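Local coordinates for protein class D beta-lactamase (Fusobacterium nucleatum subsp. polymorphum, PDB 4IED) that probably hydrolyses beta-lactam antibiotics to substituted beta-amino acids, as a class D (OXA-type) serine beta-lactamase, at residues E78-Y83 and S97-A102. Numbering follows the deposited sequence.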
loop_
_atom_site.group_PDB
_atom_site.type_symbol
_atom_site.label_atom_id
_atom_site.label_comp_id
_atom_site.label_asym_id
_atom_site.label_seq_id
_atom_site.Cartn_x
_atom_site.Cartn_y
_atom_site.Cartn_z
ATOM N N GLU A 78 -7.635 19.181 2.169
ATOM C CA GLU A 78 -8.745 19.732 2.973
ATOM C C GLU A 78 -8.785 19.130 4.351
ATOM O O GLU A 78 -8.828 17.898 4.467
ATOM C CB GLU A 78 -10.040 19.479 2.267
ATOM C CG GLU A 78 -11.193 20.315 2.841
ATOM C CD GLU A 78 -12.511 20.110 2.147
ATOM O OE1 GLU A 78 -12.980 18.978 2.070
ATOM O OE2 GLU A 78 -13.084 21.129 1.656
ATOM N N MET A 79 -8.892 19.957 5.336
ATOM C CA MET A 79 -8.958 19.410 6.715
ATOM C C MET A 79 -10.201 18.490 6.785
ATOM O O MET A 79 -11.283 18.828 6.302
ATOM C CB MET A 79 -8.993 20.487 7.775
ATOM C CG MET A 79 -7.750 21.383 7.741
ATOM S SD MET A 79 -6.181 20.529 7.792
ATOM C CE MET A 79 -6.052 19.800 9.361
ATOM N N PHE A 80 -9.988 17.346 7.421
ATOM C CA PHE A 80 -10.992 16.268 7.475
ATOM C C PHE A 80 -11.128 15.581 8.825
ATOM O O PHE A 80 -12.261 15.371 9.251
ATOM C CB PHE A 80 -10.595 15.199 6.442
ATOM C CG PHE A 80 -11.523 13.961 6.485
ATOM C CD1 PHE A 80 -12.824 14.080 6.083
ATOM C CD2 PHE A 80 -11.005 12.741 6.926
ATOM C CE1 PHE A 80 -13.714 12.985 6.149
ATOM C CE2 PHE A 80 -11.891 11.657 6.952
ATOM C CZ PHE A 80 -13.226 11.811 6.651
ATOM N N TYR A 81 -10.024 15.227 9.463
ATOM C CA TYR A 81 -10.060 14.536 10.756
ATOM C C TYR A 81 -9.829 15.556 11.853
ATOM O O TYR A 81 -8.852 16.351 11.809
ATOM C CB TYR A 81 -8.985 13.461 10.818
ATOM C CG TYR A 81 -8.868 12.846 12.156
ATOM C CD1 TYR A 81 -9.768 11.918 12.592
ATOM C CD2 TYR A 81 -7.802 13.148 12.945
ATOM C CE1 TYR A 81 -9.623 11.415 13.888
ATOM C CE2 TYR A 81 -7.651 12.621 14.236
ATOM C CZ TYR A 81 -8.548 11.738 14.687
ATOM O OH TYR A 81 -8.415 11.226 15.999
ATOM N N TYR A 82 -10.656 15.545 12.856
ATOM C CA TYR A 82 -10.612 16.471 13.978
ATOM C C TYR A 82 -10.311 15.687 15.233
ATOM O O TYR A 82 -11.111 14.806 15.690
ATOM C CB TYR A 82 -11.969 17.242 14.107
ATOM C CG TYR A 82 -12.311 18.079 12.873
ATOM C CD1 TYR A 82 -11.832 19.390 12.749
ATOM C CD2 TYR A 82 -13.020 17.555 11.915
ATOM C CE1 TYR A 82 -12.119 20.138 11.583
ATOM C CE2 TYR A 82 -13.280 18.233 10.715
ATOM C CZ TYR A 82 -12.824 19.517 10.592
ATOM O OH TYR A 82 -13.134 20.221 9.396
ATOM N N TYR A 83 -9.141 15.920 15.767
ATOM C CA TYR A 83 -8.695 15.164 16.947
ATOM C C TYR A 83 -9.427 15.647 18.163
ATOM O O TYR A 83 -9.904 16.806 18.214
ATOM C CB TYR A 83 -7.155 15.255 17.062
ATOM C CG TYR A 83 -6.635 14.464 18.283
ATOM C CD1 TYR A 83 -6.800 13.101 18.338
ATOM C CD2 TYR A 83 -5.845 15.059 19.304
ATOM C CE1 TYR A 83 -6.343 12.390 19.429
ATOM C CE2 TYR A 83 -5.384 14.335 20.410
ATOM C CZ TYR A 83 -5.623 13.007 20.431
ATOM O OH TYR A 83 -5.144 12.320 21.542
ATOM N N SER A 97 -6.097 16.813 10.967
ATOM C CA SER A 97 -5.409 16.479 9.732
ATOM C C SER A 97 -6.259 16.519 8.539
ATOM O O SER A 97 -7.450 16.414 8.549
ATOM C CB SER A 97 -4.777 15.050 9.786
ATOM O OG SER A 97 -5.789 14.094 9.919
ATOM N N ASN A 98 -5.532 16.607 7.416
ATOM C CA ASN A 98 -6.027 16.284 6.106
ATOM C C ASN A 98 -5.571 14.886 5.661
ATOM O O ASN A 98 -4.774 14.285 6.350
ATOM C CB ASN A 98 -5.718 17.389 5.054
ATOM C CG ASN A 98 -4.219 17.645 4.923
ATOM O OD1 ASN A 98 -3.369 16.803 5.073
ATOM N ND2 ASN A 98 -3.904 18.896 4.679
ATOM N N LEU A 99 -6.014 14.400 4.520
ATOM C CA LEU A 99 -5.655 13.022 4.135
ATOM C C LEU A 99 -4.227 12.849 3.758
ATOM O O LEU A 99 -3.602 11.872 3.906
ATOM C CB LEU A 99 -6.617 12.450 3.077
ATOM C CG LEU A 99 -8.090 12.204 3.474
ATOM C CD1 LEU A 99 -8.836 11.609 2.289
ATOM C CD2 LEU A 99 -8.217 11.298 4.646
ATOM N N ARG A 100 -3.642 13.927 3.168
ATOM C CA ARG A 100 -2.224 13.922 2.887
ATOM C C ARG A 100 -1.375 13.611 4.087
ATOM O O ARG A 100 -0.534 12.714 4.039
ATOM C CB ARG A 100 -1.805 15.268 2.281
ATOM C CG ARG A 100 -0.334 15.377 2.014
ATOM C CD ARG A 100 0.102 16.814 1.590
ATOM N NE ARG A 100 -0.537 17.266 0.334
ATOM C CZ ARG A 100 -0.232 16.872 -0.894
ATOM N NH1 ARG A 100 0.796 16.012 -1.110
ATOM N NH2 ARG A 100 -1.036 17.348 -1.853
ATOM N N TYR A 101 -1.625 14.305 5.204
ATOM C CA TYR A 101 -0.896 14.021 6.420
ATOM C C TYR A 101 -1.266 12.680 6.935
ATOM O O TYR A 101 -0.392 11.892 7.382
ATOM C CB TYR A 101 -1.264 15.084 7.436
ATOM C CG TYR A 101 -0.562 14.827 8.773
ATOM C CD1 TYR A 101 0.725 15.199 8.991
ATOM C CD2 TYR A 101 -1.253 14.239 9.811
ATOM C CE1 TYR A 101 1.390 14.914 10.195
ATOM C CE2 TYR A 101 -0.602 13.954 11.033
ATOM C CZ TYR A 101 0.692 14.300 11.179
ATOM O OH TYR A 101 1.421 14.107 12.334
ATOM N N ALA A 102 -2.552 12.384 6.891
ATOM C CA ALA A 102 -3.035 11.120 7.484
ATOM C C ALA A 102 -2.362 9.885 6.843
ATOM O O ALA A 102 -1.940 8.924 7.512
ATOM C CB ALA A 102 -4.489 11.008 7.394
HETATM O O HOH W 1 -8.276 15.713 2.960
#
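Ser97 pairs with both Phe80 and Tyr81, the signature of a classic beta bulge on a single antiparallel bridge. Its carbonyl O accepts from two successive amides, Phe80 N at 2.9 Å and Tyr81 N at 3.0 Å, both bonds nearly straight at just over 160°. The return bond, Ser97 N to Tyr81 O, makes Tyr81 and Ser97 the hydrogen-bonded pair. Three nearly straight bonds therefore fix the chain just before helix 99-105 against the 78-83 loop.

The tight part lies around this bulge. Ser97 OG, with chi1 at 63°, lies 3.4 Å from Tyr81 CB and is hydrogen-bonded to Gln107 OE1. The Phe80 ring brings CD2 to 3.9 Å from Leu99 CD2, an oblique apolar contact between buried side chains. Toward Glu78 the direct backbone pairing gives way to a water: it donates to Glu78 O and accepts from Leu99 N, joining the loop to the first turn of the helix.

The solvent side is Met79, an exposed residue present in two conformers. In one of them, bends at chi2 and chi3 carry CE to about 3.4 Å from Ser97 C, a contact left doubtful by the second conformer. Beside it, Asn98 serves as N-cap: OD1 receives Tyr101 N at 3.0 Å, almost in line with the side-chain C=O, while ND2 bonds to Asp77 O.

The contact belongs to the helical part of the class D beta-lactamase fold, and the strands of the antiparallel sheet take no part in it. Segment 78-83 lies in the loop after helix 62-69, and 97-102 runs into helix 99-105. The next helix, 108-130, packs on Phe80 through Lys113 and Glu117, on Tyr81 through Ala110, and on Ala102 through Tyr111.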